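Local structure of type-2Ba cytolytic delta-endotoxin (Bacillus thuringiensis serovar israelensis, 2RCI) at residues A[75-80]-A[108-113]; A[21-26]-A[149-154]; A[32-35]-A[41-44]; A[122-127]-A[164-169]; A[84-89]-A[97-102]. The protein probably kills the larvae of dipteran insects by making pores in the epithelial cell membrane of the midgut. All coordinates share one frame; numbering follows the deposited sequence.

Contact 1: residues A[75-80]-A[108-113]; sequences SVMISQ and NTFTNL
The Phe110 ring is held between two methyl groups, one from the facing helix and one from its own. Over one face comes Met77 CE, 3.6 Å from the ring centroid and 15° off the normal, which meets the geometry of a CH-pi contact. Over the opposite face, and above its centre, lies CG2 of the preceding residue, Thr109. Ile78 CG1 comes in obliquely and reaches Phe110 CD2 at 4.1 Å.

Met77 and Phe110 approach from opposite directions. The methionine chain runs straight out of its helix as far as the sulfur and then bends at chi3 (54°), and this turn folds CE over the ring. Met77 SD stays above the same face, 4.3 Å from the Phe110 centroid, so a Met-aromatic contact accompanies the methyl contact. The nearest ring carbon to SD is Phe110 CZ at 3.9 Å, whereas CE lies closest to CD1 and CE1.

No hydrogen bond joins the two segments, and all three residues that touch are buried. Past the end of helix 96-110 the chain is tied back on itself by Asn112 ND2, which donates to Asn108 OD1 at 2.7 Å with an N-H...O angle of 166°. Met77 and Phe110 both also rest on Val182 of strand 177-192, and Phe110 touches Ile160 of strand 150-162. The contact thus joins helices 74-89 and 96-110 within one helical layer over the sheet, as expected for the layered alpha/beta fold of the Cyt toxins.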
# COMPACT_ATOMS: atom_id res chain seq x y z
N SER A 75 8.18 14.40 -3.18
CA SER A 75 9.36 13.50 -3.13
C SER A 75 9.84 13.13 -1.72
O SER A 75 10.18 11.98 -1.45
CB SER A 75 10.53 14.15 -3.88
OG SER A 75 10.92 15.36 -3.21
N VAL A 76 9.87 14.11 -0.82
CA VAL A 76 10.32 13.91 0.57
C VAL A 76 9.33 12.99 1.30
O VAL A 76 9.72 12.10 2.07
CB VAL A 76 10.51 15.28 1.27
CG1 VAL A 76 10.86 15.12 2.74
CG2 VAL A 76 11.63 16.05 0.51
N MET A 77 8.04 13.20 1.03
CA MET A 77 7.00 12.33 1.58
C MET A 77 7.17 10.87 1.13
O MET A 77 7.08 9.95 1.95
CB MET A 77 5.61 12.82 1.18
CG MET A 77 4.51 11.94 1.73
SD MET A 77 2.90 12.72 1.64
CE MET A 77 2.77 13.17 -0.10
N ILE A 78 7.43 10.70 -0.16
CA ILE A 78 7.65 9.36 -0.76
C ILE A 78 8.84 8.67 -0.09
O ILE A 78 8.75 7.47 0.22
CB ILE A 78 7.83 9.48 -2.30
CG1 ILE A 78 6.48 9.83 -2.97
CG2 ILE A 78 8.41 8.17 -2.90
CD1 ILE A 78 6.61 10.31 -4.44
N SER A 79 9.94 9.41 0.09
CA SER A 79 11.14 8.88 0.78
C SER A 79 10.84 8.44 2.22
O SER A 79 11.29 7.36 2.65
CB SER A 79 12.27 9.90 0.79
OG SER A 79 12.64 10.23 -0.54
N GLN A 80 10.11 9.28 2.94
CA GLN A 80 9.65 8.94 4.29
C GLN A 80 8.82 7.66 4.31
O GLN A 80 9.07 6.79 5.14
CB GLN A 80 8.90 10.10 4.96
CG GLN A 80 9.86 11.20 5.42
CD GLN A 80 9.18 12.36 6.18
OE1 GLN A 80 9.71 13.47 6.20
NE2 GLN A 80 8.04 12.09 6.79
N ASN A 108 3.10 6.45 -7.44
CA ASN A 108 1.78 6.43 -8.05
C ASN A 108 0.61 6.56 -7.06
O ASN A 108 -0.55 6.69 -7.49
CB ASN A 108 1.66 5.18 -8.94
CG ASN A 108 2.54 5.27 -10.16
OD1 ASN A 108 2.78 6.35 -10.65
ND2 ASN A 108 3.03 4.13 -10.66
N THR A 109 0.91 6.61 -5.77
CA THR A 109 -0.12 6.83 -4.74
C THR A 109 -0.46 8.34 -4.69
O THR A 109 -1.58 8.71 -4.36
CB THR A 109 0.40 6.37 -3.37
OG1 THR A 109 0.60 4.94 -3.39
CG2 THR A 109 -0.56 6.76 -2.19
N PHE A 110 0.52 9.17 -5.07
CA PHE A 110 0.44 10.64 -4.92
C PHE A 110 0.49 11.39 -6.25
O PHE A 110 0.08 12.57 -6.32
CB PHE A 110 1.57 11.14 -4.01
CG PHE A 110 1.53 10.58 -2.64
CD1 PHE A 110 0.50 10.95 -1.76
CD2 PHE A 110 2.47 9.63 -2.23
CE1 PHE A 110 0.44 10.46 -0.47
CE2 PHE A 110 2.41 9.08 -0.90
CZ PHE A 110 1.40 9.52 -0.02
N THR A 111 1.05 10.75 -7.28
CA THR A 111 1.27 11.39 -8.59
C THR A 111 0.78 10.45 -9.71
O THR A 111 0.38 9.32 -9.44
CB THR A 111 2.78 11.80 -8.84
OG1 THR A 111 3.60 10.63 -8.93
CG2 THR A 111 3.33 12.75 -7.72
N ASN A 112 0.84 10.92 -10.96
CA ASN A 112 0.26 10.21 -12.08
C ASN A 112 -1.19 9.81 -11.76
O ASN A 112 -1.61 8.72 -12.11
CB ASN A 112 1.06 8.94 -12.39
CG ASN A 112 2.47 9.23 -12.81
OD1 ASN A 112 2.72 10.08 -13.66
ND2 ASN A 112 3.43 8.50 -12.21
N LEU A 113 -1.92 10.68 -11.07
CA LEU A 113 -3.28 10.34 -10.63
C LEU A 113 -4.26 10.45 -11.79
O LEU A 113 -5.26 9.74 -11.82
CB LEU A 113 -3.73 11.23 -9.45
CG LEU A 113 -2.96 11.03 -8.13
CD1 LEU A 113 -3.51 11.98 -7.06
CD2 LEU A 113 -3.11 9.57 -7.72

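Contact 2: residues A[21-26]-A[149-154]; sequences IAQAIR and RFMAIL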
# COMPACT_ATOMS: atom_id res chain seq x y z
N ILE A 21 3.22 -17.97 -8.08
CA ILE A 21 2.08 -17.08 -8.41
C ILE A 21 0.76 -17.58 -7.80
O ILE A 21 -0.05 -16.76 -7.32
CB ILE A 21 1.96 -16.80 -9.95
CG1 ILE A 21 3.09 -15.86 -10.43
CG2 ILE A 21 0.60 -16.17 -10.28
CD1 ILE A 21 3.09 -15.54 -11.98
N ALA A 22 0.53 -18.90 -7.80
CA ALA A 22 -0.70 -19.48 -7.21
C ALA A 22 -0.90 -18.99 -5.78
O ALA A 22 -1.98 -18.52 -5.41
CB ALA A 22 -0.61 -21.01 -7.23
N GLN A 23 0.14 -19.12 -4.96
CA GLN A 23 0.09 -18.73 -3.54
C GLN A 23 -0.17 -17.23 -3.38
O GLN A 23 -0.98 -16.80 -2.54
CB GLN A 23 1.40 -19.13 -2.85
CG GLN A 23 1.46 -18.72 -1.35
CD GLN A 23 2.46 -19.56 -0.57
OE1 GLN A 23 3.37 -20.16 -1.15
NE2 GLN A 23 2.28 -19.60 0.75
N ALA A 24 0.52 -16.43 -4.18
CA ALA A 24 0.28 -14.98 -4.22
C ALA A 24 -1.18 -14.62 -4.55
O ALA A 24 -1.77 -13.74 -3.91
CB ALA A 24 1.23 -14.31 -5.19
N ILE A 25 -1.77 -15.31 -5.52
CA ILE A 25 -3.15 -15.06 -5.91
C ILE A 25 -4.08 -15.41 -4.75
O ILE A 25 -5.00 -14.64 -4.44
CB ILE A 25 -3.54 -15.88 -7.20
CG1 ILE A 25 -2.82 -15.34 -8.42
CG2 ILE A 25 -5.09 -15.88 -7.42
CD1 ILE A 25 -2.77 -16.32 -9.62
N ARG A 26 -3.83 -16.56 -4.11
CA ARG A 26 -4.68 -17.04 -3.02
C ARG A 26 -4.69 -15.99 -1.89
O ARG A 26 -5.77 -15.56 -1.42
CB ARG A 26 -4.17 -18.38 -2.47
CG ARG A 26 -5.07 -18.91 -1.33
CD ARG A 26 -4.64 -20.24 -0.79
NE ARG A 26 -3.40 -20.19 -0.02
CZ ARG A 26 -2.24 -20.65 -0.46
NH1 ARG A 26 -2.13 -21.18 -1.68
NH2 ARG A 26 -1.18 -20.59 0.33
N ARG A 149 12.20 -19.55 2.86
CA ARG A 149 11.14 -20.55 2.81
C ARG A 149 9.72 -19.95 2.82
O ARG A 149 8.73 -20.69 2.99
CB ARG A 149 11.35 -21.52 4.00
CG ARG A 149 10.53 -22.79 4.02
N PHE A 150 9.61 -18.63 2.64
CA PHE A 150 8.36 -17.90 2.87
C PHE A 150 7.93 -17.00 1.72
O PHE A 150 8.77 -16.57 0.91
CB PHE A 150 8.46 -17.02 4.12
CG PHE A 150 8.79 -17.78 5.35
CD1 PHE A 150 7.77 -18.33 6.12
CD2 PHE A 150 10.13 -18.00 5.73
CE1 PHE A 150 8.06 -19.09 7.27
CE2 PHE A 150 10.42 -18.73 6.88
CZ PHE A 150 9.37 -19.27 7.65
N MET A 151 6.63 -16.71 1.67
CA MET A 151 6.15 -15.53 0.91
C MET A 151 5.68 -14.47 1.88
O MET A 151 5.04 -14.81 2.88
CB MET A 151 5.01 -15.90 -0.01
CG MET A 151 4.43 -14.72 -0.81
SD MET A 151 3.22 -15.29 -2.04
CE MET A 151 4.25 -16.27 -3.14
N ALA A 152 5.96 -13.20 1.59
CA ALA A 152 5.47 -12.10 2.41
C ALA A 152 4.35 -11.38 1.63
O ALA A 152 4.45 -11.14 0.43
CB ALA A 152 6.61 -11.15 2.77
N ILE A 153 3.29 -11.05 2.35
CA ILE A 153 2.15 -10.32 1.80
C ILE A 153 2.02 -9.04 2.62
O ILE A 153 1.95 -9.06 3.87
CB ILE A 153 0.86 -11.15 1.95
CG1 ILE A 153 0.98 -12.53 1.27
CG2 ILE A 153 -0.34 -10.39 1.38
CD1 ILE A 153 1.26 -12.50 -0.26
N LEU A 154 2.02 -7.91 1.92
CA LEU A 154 1.98 -6.59 2.54
C LEU A 154 0.84 -5.75 1.93
O LEU A 154 1.05 -5.07 0.90
CB LEU A 154 3.35 -5.91 2.37
CG LEU A 154 3.56 -4.45 2.82
CD1 LEU A 154 2.88 -4.11 4.14
CD2 LEU A 154 5.10 -4.19 2.91
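Helix 21-26 passes over strand 150-154 with Ala24 and Met151 nearest, their CA atoms 7.8 Å apart, a helix-on-sheet packing in which one helical layer of this alpha/beta fold covers the beta-sheet. The backbones share no hydrogen bond, and the gap is bridged by one long side chain.

Met151 sends that side chain from the sheet toward the helix. Its CG stands anti to the backbone N (chi1 179°) and the chain stays extended to SD, then bends at chi3 (-65°) to lay CE along the helix. Gln23 slides past it in the opposite direction, with Gln23 CG 3.9 Å from Met151 SD and Gln23 CB 4.0 Å from Met151 CE. All three touching residues are buried.

The aliphatic part of Gln23 therefore faces the methionine while its amide goes beyond it: Gln23 NE2 donates to both Gln191 OE1 and Ala192 O, so two acceptors at the end of strand 177-192 satisfy this nitrogen. One residue further along the helix, the sulfur also sits against Ala24 and touches the helix backbone: Met151 SD lies 3.9 Å from Ala24 CB and 3.6 Å from Ala24 N.

Contact 3: residues A[32-35]-A[41-44]; sequences QGAI and NFNF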
# COMPACT_ATOMS: atom_id res chain seq x y z
N GLN A 32 -8.86 -9.37 0.21
CA GLN A 32 -10.07 -8.65 -0.24
C GLN A 32 -11.11 -8.53 0.89
O GLN A 32 -11.84 -7.54 0.98
CB GLN A 32 -10.70 -9.31 -1.47
CG GLN A 32 -9.77 -9.44 -2.69
CD GLN A 32 -9.27 -8.11 -3.24
OE1 GLN A 32 -9.88 -7.05 -3.02
NE2 GLN A 32 -8.15 -8.15 -3.97
N GLY A 33 -11.13 -9.54 1.76
CA GLY A 33 -12.03 -9.59 2.92
C GLY A 33 -11.86 -8.46 3.93
O GLY A 33 -12.75 -8.21 4.75
N ALA A 34 -10.72 -7.76 3.88
CA ALA A 34 -10.51 -6.60 4.77
C ALA A 34 -11.05 -5.26 4.25
O ALA A 34 -10.94 -4.22 4.92
CB ALA A 34 -9.04 -6.46 5.11
N ILE A 35 -11.63 -5.27 3.05
CA ILE A 35 -12.20 -4.05 2.44
C ILE A 35 -13.66 -3.83 2.90
O ILE A 35 -14.48 -4.74 2.76
CB ILE A 35 -12.12 -4.12 0.89
CG1 ILE A 35 -10.66 -4.17 0.40
CG2 ILE A 35 -12.89 -2.96 0.21
CD1 ILE A 35 -9.78 -3.10 1.00
N ASN A 41 -12.88 1.41 2.30
CA ASN A 41 -11.67 1.57 3.09
C ASN A 41 -11.13 0.18 3.46
O ASN A 41 -11.82 -0.83 3.31
CB ASN A 41 -11.95 2.42 4.35
CG ASN A 41 -10.68 3.09 4.93
OD1 ASN A 41 -9.58 3.04 4.36
ND2 ASN A 41 -10.84 3.72 6.09
N PHE A 42 -9.88 0.17 3.92
CA PHE A 42 -9.21 -1.03 4.43
C PHE A 42 -9.45 -1.07 5.93
O PHE A 42 -9.28 -0.06 6.63
CB PHE A 42 -7.73 -0.89 4.10
CG PHE A 42 -6.87 -2.04 4.57
CD1 PHE A 42 -6.79 -3.23 3.85
CD2 PHE A 42 -6.09 -1.90 5.71
CE1 PHE A 42 -5.95 -4.28 4.29
CE2 PHE A 42 -5.27 -2.94 6.15
CZ PHE A 42 -5.20 -4.12 5.43
N ASN A 43 -9.91 -2.22 6.41
CA ASN A 43 -10.17 -2.40 7.83
C ASN A 43 -9.01 -3.16 8.48
O ASN A 43 -8.81 -4.36 8.23
CB ASN A 43 -11.53 -3.11 8.02
CG ASN A 43 -11.99 -3.14 9.48
OD1 ASN A 43 -11.32 -3.67 10.34
ND2 ASN A 43 -13.16 -2.58 9.73
N PHE A 44 -8.23 -2.44 9.27
CA PHE A 44 -7.04 -3.00 9.96
C PHE A 44 -7.38 -4.18 10.86
O PHE A 44 -6.68 -5.22 10.87
CB PHE A 44 -6.38 -1.87 10.77
CG PHE A 44 -5.05 -2.25 11.38
CD1 PHE A 44 -3.97 -2.59 10.58
CD2 PHE A 44 -4.88 -2.21 12.77
CE1 PHE A 44 -2.75 -2.91 11.14
CE2 PHE A 44 -3.69 -2.52 13.35
CZ PHE A 44 -2.60 -2.87 12.54
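Ile35 and Phe42 form a single beta bridge with CA atoms 4.7 Å apart, which closes the loop between helices 21-31 and 44-53. Its bond across the segments runs from Asn43 N to Ala34 O, at 2.7 Å and with an N-H...O angle of 160°. Beside it, Ile35 CA makes a CA-H...O contact of 3.4 Å with Asn41 O.

The side chains gather around the Phe42 ring. Ile35 CD1 meets it at the edge, close to the ring plane and 4.1 Å from Phe42 CD1. Although the CB of Ile35 leaves away from the other segment, CG1 beside the backbone N (chi1 -63°) and a second bend bring CD1 back to the ring. Ala34 CB reaches Phe42 CE1 at 3.9 Å, neither over the face nor at the edge. Phe42 is buried and also rests on Pro155 and Ala157 of strand 150-162.

Of the polar ends, Asn41 ND2 is hydrogen-bonded to Glu159 OE2, while Asn41 OD1 takes a weak hydrogen bond from Phe42 N. Asn43 CB lies 3.3 Å from Ala34 O, and the amide leads away, with Asn43 OD1 accepting from Lys46 N. Asn43 is thus the N-cap of helix 44-53, at the end of an interhelical loop that one bridge pins.

Contact 4: residues A[122-127]-A[164-169]; sequences IVWRNL and VQKQQL
The cation-pi interaction comes first: Lys166 NZ stands 4.2 Å from the centroid of the five-membered ring of Trp124 and only 10° off its normal, which places the ammonium squarely over the indole face. A CH-pi contact goes with it, since Lys166 CE is 3.7 Å from the same centroid, and its closest indole atom is Trp124 CE2 at 3.6 Å. The lysine chain reaches the ring because it is nearly fully extended, starting with CG anti to the backbone N (chi1 -164°), and it crosses the tryptophan side chain at about a right angle. Against the opposite face of the indole lies Ile122 CD1, toward the rim, so the ring is packed between its own strand and the helix.

Apolar contacts complete the interface. Leu127 CD2 rests on the aliphatic part of the lysine, 3.9 Å from Lys166 CD. Leu169 CD2 approaches the indole at its edge, near the ring plane and 4.2 Å from Trp124 CZ3.

No hydrogen bond spans the two segments. The one polar atom of the indole, Trp124 NE1, donates to Val117 O in the loop ahead of the strand.

Strand 122-127 pairs antiparallel with strand 132-142, whose Tyr134 ring also meets Trp124. The short helix 166-169 follows strand 150-162, and its Leu169 further touches Tyr180 of strand 177-192.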
# COMPACT_ATOMS: atom_id res chain seq x y z
N ILE A 122 -8.33 3.34 -6.17
CA ILE A 122 -8.41 4.70 -5.62
C ILE A 122 -9.88 5.03 -5.38
O ILE A 122 -10.72 4.71 -6.22
CB ILE A 122 -7.75 5.74 -6.57
CG1 ILE A 122 -7.64 7.11 -5.89
CG2 ILE A 122 -8.51 5.83 -7.90
CD1 ILE A 122 -6.53 8.04 -6.51
N VAL A 123 -10.17 5.68 -4.25
CA VAL A 123 -11.56 5.98 -3.89
C VAL A 123 -11.63 7.47 -3.57
O VAL A 123 -11.09 7.93 -2.56
CB VAL A 123 -12.02 5.16 -2.65
CG1 VAL A 123 -13.50 5.44 -2.33
CG2 VAL A 123 -11.79 3.68 -2.84
N TRP A 124 -12.27 8.24 -4.44
CA TRP A 124 -12.38 9.68 -4.17
C TRP A 124 -13.43 9.90 -3.08
O TRP A 124 -14.47 9.24 -3.10
CB TRP A 124 -12.72 10.46 -5.45
CG TRP A 124 -11.63 10.30 -6.52
CD1 TRP A 124 -11.70 9.54 -7.66
CD2 TRP A 124 -10.31 10.86 -6.48
NE1 TRP A 124 -10.48 9.62 -8.34
CE2 TRP A 124 -9.62 10.42 -7.64
CE3 TRP A 124 -9.63 11.69 -5.57
CZ2 TRP A 124 -8.30 10.80 -7.93
CZ3 TRP A 124 -8.30 12.07 -5.85
CH2 TRP A 124 -7.66 11.62 -7.03
N ARG A 125 -13.15 10.80 -2.14
CA ARG A 125 -14.06 11.13 -1.03
C ARG A 125 -14.42 12.62 -1.13
O ARG A 125 -15.18 13.00 -2.02
CB ARG A 125 -13.40 10.80 0.33
CG ARG A 125 -12.99 9.33 0.51
CD ARG A 125 -13.17 8.87 1.96
NE ARG A 125 -12.41 9.65 2.94
N ASN A 126 -13.85 13.47 -0.28
CA ASN A 126 -14.09 14.93 -0.36
C ASN A 126 -13.41 15.56 -1.60
O ASN A 126 -12.25 15.27 -1.91
CB ASN A 126 -13.66 15.67 0.91
CG ASN A 126 -14.17 17.13 0.95
OD1 ASN A 126 -15.28 17.46 0.47
ND2 ASN A 126 -13.37 17.99 1.57
N LEU A 127 -14.16 16.38 -2.32
CA LEU A 127 -13.62 17.00 -3.53
C LEU A 127 -14.02 18.47 -3.57
O LEU A 127 -14.61 18.92 -4.54
CB LEU A 127 -14.13 16.26 -4.77
CG LEU A 127 -13.83 14.76 -4.93
CD1 LEU A 127 -14.61 14.18 -6.07
CD2 LEU A 127 -12.32 14.54 -5.15
N VAL A 164 -5.34 20.67 -1.91
CA VAL A 164 -5.23 20.95 -3.35
C VAL A 164 -6.53 20.53 -4.01
O VAL A 164 -7.01 19.43 -3.75
CB VAL A 164 -4.07 20.14 -3.99
CG1 VAL A 164 -4.02 20.36 -5.48
CG2 VAL A 164 -2.73 20.55 -3.37
N GLN A 165 -7.12 21.37 -4.87
CA GLN A 165 -8.36 20.92 -5.48
C GLN A 165 -8.09 19.85 -6.56
O GLN A 165 -6.98 19.79 -7.14
CB GLN A 165 -9.33 22.09 -5.77
CG GLN A 165 -9.63 22.46 -7.15
CD GLN A 165 -10.54 21.49 -7.83
OE1 GLN A 165 -11.54 20.98 -7.27
NE2 GLN A 165 -10.21 21.21 -9.06
N LYS A 166 -9.04 18.94 -6.72
CA LYS A 166 -8.80 17.71 -7.52
C LYS A 166 -8.16 17.92 -8.90
O LYS A 166 -7.24 17.18 -9.28
CB LYS A 166 -10.09 16.93 -7.70
CG LYS A 166 -9.90 15.47 -8.16
CD LYS A 166 -11.17 14.95 -8.82
CE LYS A 166 -11.17 13.44 -8.97
NZ LYS A 166 -12.20 13.00 -9.98
N GLN A 167 -8.67 18.89 -9.66
CA GLN A 167 -8.17 19.14 -11.01
C GLN A 167 -6.67 19.40 -11.08
O GLN A 167 -6.02 18.97 -12.04
CB GLN A 167 -8.92 20.30 -11.70
CG GLN A 167 -10.40 20.00 -12.00
CD GLN A 167 -10.64 18.68 -12.70
OE1 GLN A 167 -11.38 17.82 -12.20
NE2 GLN A 167 -10.03 18.50 -13.87
N GLN A 168 -6.15 20.11 -10.09
CA GLN A 168 -4.72 20.37 -9.97
C GLN A 168 -4.01 19.13 -9.42
O GLN A 168 -2.91 18.80 -9.89
CB GLN A 168 -4.42 21.59 -9.07
CG GLN A 168 -4.57 22.93 -9.79
CD GLN A 168 -6.02 23.34 -9.94
OE1 GLN A 168 -6.78 23.32 -8.97
NE2 GLN A 168 -6.41 23.71 -11.17
N LEU A 169 -4.63 18.45 -8.45
CA LEU A 169 -4.02 17.23 -7.87
C LEU A 169 -3.75 16.17 -8.94
O LEU A 169 -2.77 15.40 -8.83
CB LEU A 169 -4.89 16.64 -6.75
CG LEU A 169 -4.17 15.58 -5.88
CD1 LEU A 169 -3.18 16.25 -4.99
CD2 LEU A 169 -5.20 14.79 -5.04

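Contact 5: residues A[84-89]-A[97-102]; sequences IIRSVL and NFWNSV
Helices 74-89 and 96-110, consecutive in the chain and joined by a short connection, form a helical pair in which Trp99 carries the contact by reaching across to Ile85, Arg86 and Leu89. Over segments 84-89 and 97-102 the axes come within 12.2 Å and their directions differ by 117°, so the pair is steeply crossed here and large side chains fill the gap.

The Arg86 guanidinium lies flat on the indole, planes 24° apart, and Arg86 CZ stands 4.5 Å from the centroid of the six-membered ring: a stacked cation-pi contact. The chain bends at chi3 (-43°) to bring the group over the face, with NH1 toward the rim. A salt bridge from Arg86 NE to Glu83 OE1 gives the cation a second partner. Phe98 CE2 covers the opposite indole face, above its centre, and Trp99 NE1 donates to Ile93 O.

This helical layer packs on one side of the sheet: Ile85 and Leu89 both also touch Leu154 of strand 150-162.

The outer end of the indole is pressed on the facing backbone, with Trp99 CH2 3.5 Å from Arg86 CA. Leu89 CD1 lies obliquely to the same ring, 3.7 Å from Trp99 CZ2, and meets the edge of the other aromatic 3.8 Å from Phe98 CE2. Ile85 CD1 slides past Val102 CG1 at 4.0 Å.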
# COMPACT_ATOMS: atom_id res chain seq x y z
N ILE A 84 9.24 3.91 6.08
CA ILE A 84 8.22 3.29 6.95
C ILE A 84 7.95 1.85 6.47
O ILE A 84 7.90 0.92 7.28
CB ILE A 84 6.93 4.11 6.99
CG1 ILE A 84 7.17 5.44 7.70
CG2 ILE A 84 5.82 3.34 7.76
CD1 ILE A 84 6.03 6.45 7.52
N ILE A 85 7.81 1.69 5.15
CA ILE A 85 7.62 0.35 4.57
C ILE A 85 8.78 -0.58 4.90
O ILE A 85 8.57 -1.74 5.27
CB ILE A 85 7.31 0.43 3.06
CG1 ILE A 85 5.94 1.13 2.85
CG2 ILE A 85 7.34 -1.00 2.43
CD1 ILE A 85 5.62 1.46 1.42
N ARG A 86 10.02 -0.09 4.78
CA ARG A 86 11.20 -0.84 5.25
C ARG A 86 10.99 -1.40 6.69
O ARG A 86 11.21 -2.59 6.95
CB ARG A 86 12.47 0.00 5.16
CG ARG A 86 13.79 -0.83 5.33
CD ARG A 86 15.02 0.05 5.20
NE ARG A 86 14.96 1.02 4.11
CZ ARG A 86 15.42 0.81 2.88
NH1 ARG A 86 15.97 -0.36 2.55
NH2 ARG A 86 15.31 1.76 1.96
N SER A 87 10.51 -0.54 7.59
CA SER A 87 10.25 -0.94 8.97
C SER A 87 9.13 -1.98 9.07
O SER A 87 9.27 -3.00 9.76
CB SER A 87 9.97 0.28 9.85
OG SER A 87 9.76 -0.13 11.21
N VAL A 88 8.03 -1.74 8.36
CA VAL A 88 6.82 -2.56 8.51
C VAL A 88 7.02 -3.97 7.93
O VAL A 88 6.37 -4.92 8.35
CB VAL A 88 5.57 -1.87 7.92
CG1 VAL A 88 4.35 -2.75 8.07
CG2 VAL A 88 5.29 -0.54 8.64
N LEU A 89 7.92 -4.08 6.96
CA LEU A 89 8.20 -5.34 6.29
C LEU A 89 8.73 -6.38 7.27
O LEU A 89 8.39 -7.57 7.16
CB LEU A 89 9.24 -5.12 5.18
CG LEU A 89 8.68 -5.05 3.76
CD1 LEU A 89 9.81 -4.55 2.82
CD2 LEU A 89 8.11 -6.41 3.28
N ASN A 97 15.66 -3.94 -7.35
CA ASN A 97 14.49 -3.99 -8.17
C ASN A 97 13.22 -4.12 -7.31
O ASN A 97 12.21 -3.52 -7.65
CB ASN A 97 14.55 -5.17 -9.15
CG ASN A 97 15.56 -4.92 -10.29
OD1 ASN A 97 15.30 -4.13 -11.18
ND2 ASN A 97 16.69 -5.59 -10.23
N PHE A 98 13.28 -4.93 -6.25
CA PHE A 98 12.11 -4.98 -5.35
C PHE A 98 11.81 -3.57 -4.84
O PHE A 98 10.66 -3.09 -4.90
CB PHE A 98 12.33 -5.91 -4.15
CG PHE A 98 11.31 -5.71 -3.08
CD1 PHE A 98 10.00 -6.12 -3.28
CD2 PHE A 98 11.65 -5.01 -1.90
CE1 PHE A 98 9.00 -5.89 -2.30
CE2 PHE A 98 10.67 -4.79 -0.90
CZ PHE A 98 9.35 -5.21 -1.11
N TRP A 99 12.85 -2.91 -4.33
CA TRP A 99 12.66 -1.56 -3.80
C TRP A 99 12.20 -0.55 -4.89
O TRP A 99 11.46 0.39 -4.59
CB TRP A 99 13.86 -1.11 -2.97
CG TRP A 99 13.83 -1.76 -1.65
CD1 TRP A 99 14.61 -2.80 -1.20
CD2 TRP A 99 12.92 -1.45 -0.60
NE1 TRP A 99 14.24 -3.13 0.10
CE2 TRP A 99 13.19 -2.33 0.47
CE3 TRP A 99 11.87 -0.51 -0.47
CZ2 TRP A 99 12.46 -2.29 1.67
CZ3 TRP A 99 11.13 -0.49 0.71
CH2 TRP A 99 11.44 -1.37 1.78
N ASN A 100 12.62 -0.77 -6.15
CA ASN A 100 12.10 -0.02 -7.29
C ASN A 100 10.58 -0.17 -7.46
O ASN A 100 9.85 0.83 -7.68
CB ASN A 100 12.81 -0.44 -8.59
CG ASN A 100 13.02 0.71 -9.54
OD1 ASN A 100 12.62 0.65 -10.69
ND2 ASN A 100 13.67 1.77 -9.06
N SER A 101 10.11 -1.42 -7.37
CA SER A 101 8.68 -1.74 -7.38
C SER A 101 7.95 -1.00 -6.28
O SER A 101 6.88 -0.40 -6.51
CB SER A 101 8.46 -3.26 -7.24
OG SER A 101 8.78 -3.90 -8.46
N VAL A 102 8.53 -1.02 -5.09
CA VAL A 102 7.90 -0.34 -3.94
C VAL A 102 7.81 1.17 -4.19
O VAL A 102 6.74 1.78 -4.05
CB VAL A 102 8.65 -0.61 -2.61
CG1 VAL A 102 8.01 0.20 -1.49
CG2 VAL A 102 8.69 -2.11 -2.25

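Overall arrangement
Contacts 1 and 5 both join helices 74-89 and 96-110, toward the two ends of the pair, with centres 14 Å apart. Contact 1 continues into contact 4: Leu113 CD1 packs on Leu169 CG at 3.8 Å, and Leu113 CD2 on Ile122 CD1 at 3.9 Å. Contact 5 touches contact 2 on the sheet face, where Leu154 CD2 lies 3.8 Å from Leu89 CD2. Strand 150-154 serves both layers, with Met151 directed to helix 21-31 and Leu154 to helix 74-89. Contact 3, in the loop that follows helix 21-31, touches none of the others; its nearest atoms are about 6 Å from contact 4 and about 7 Å from contact 2.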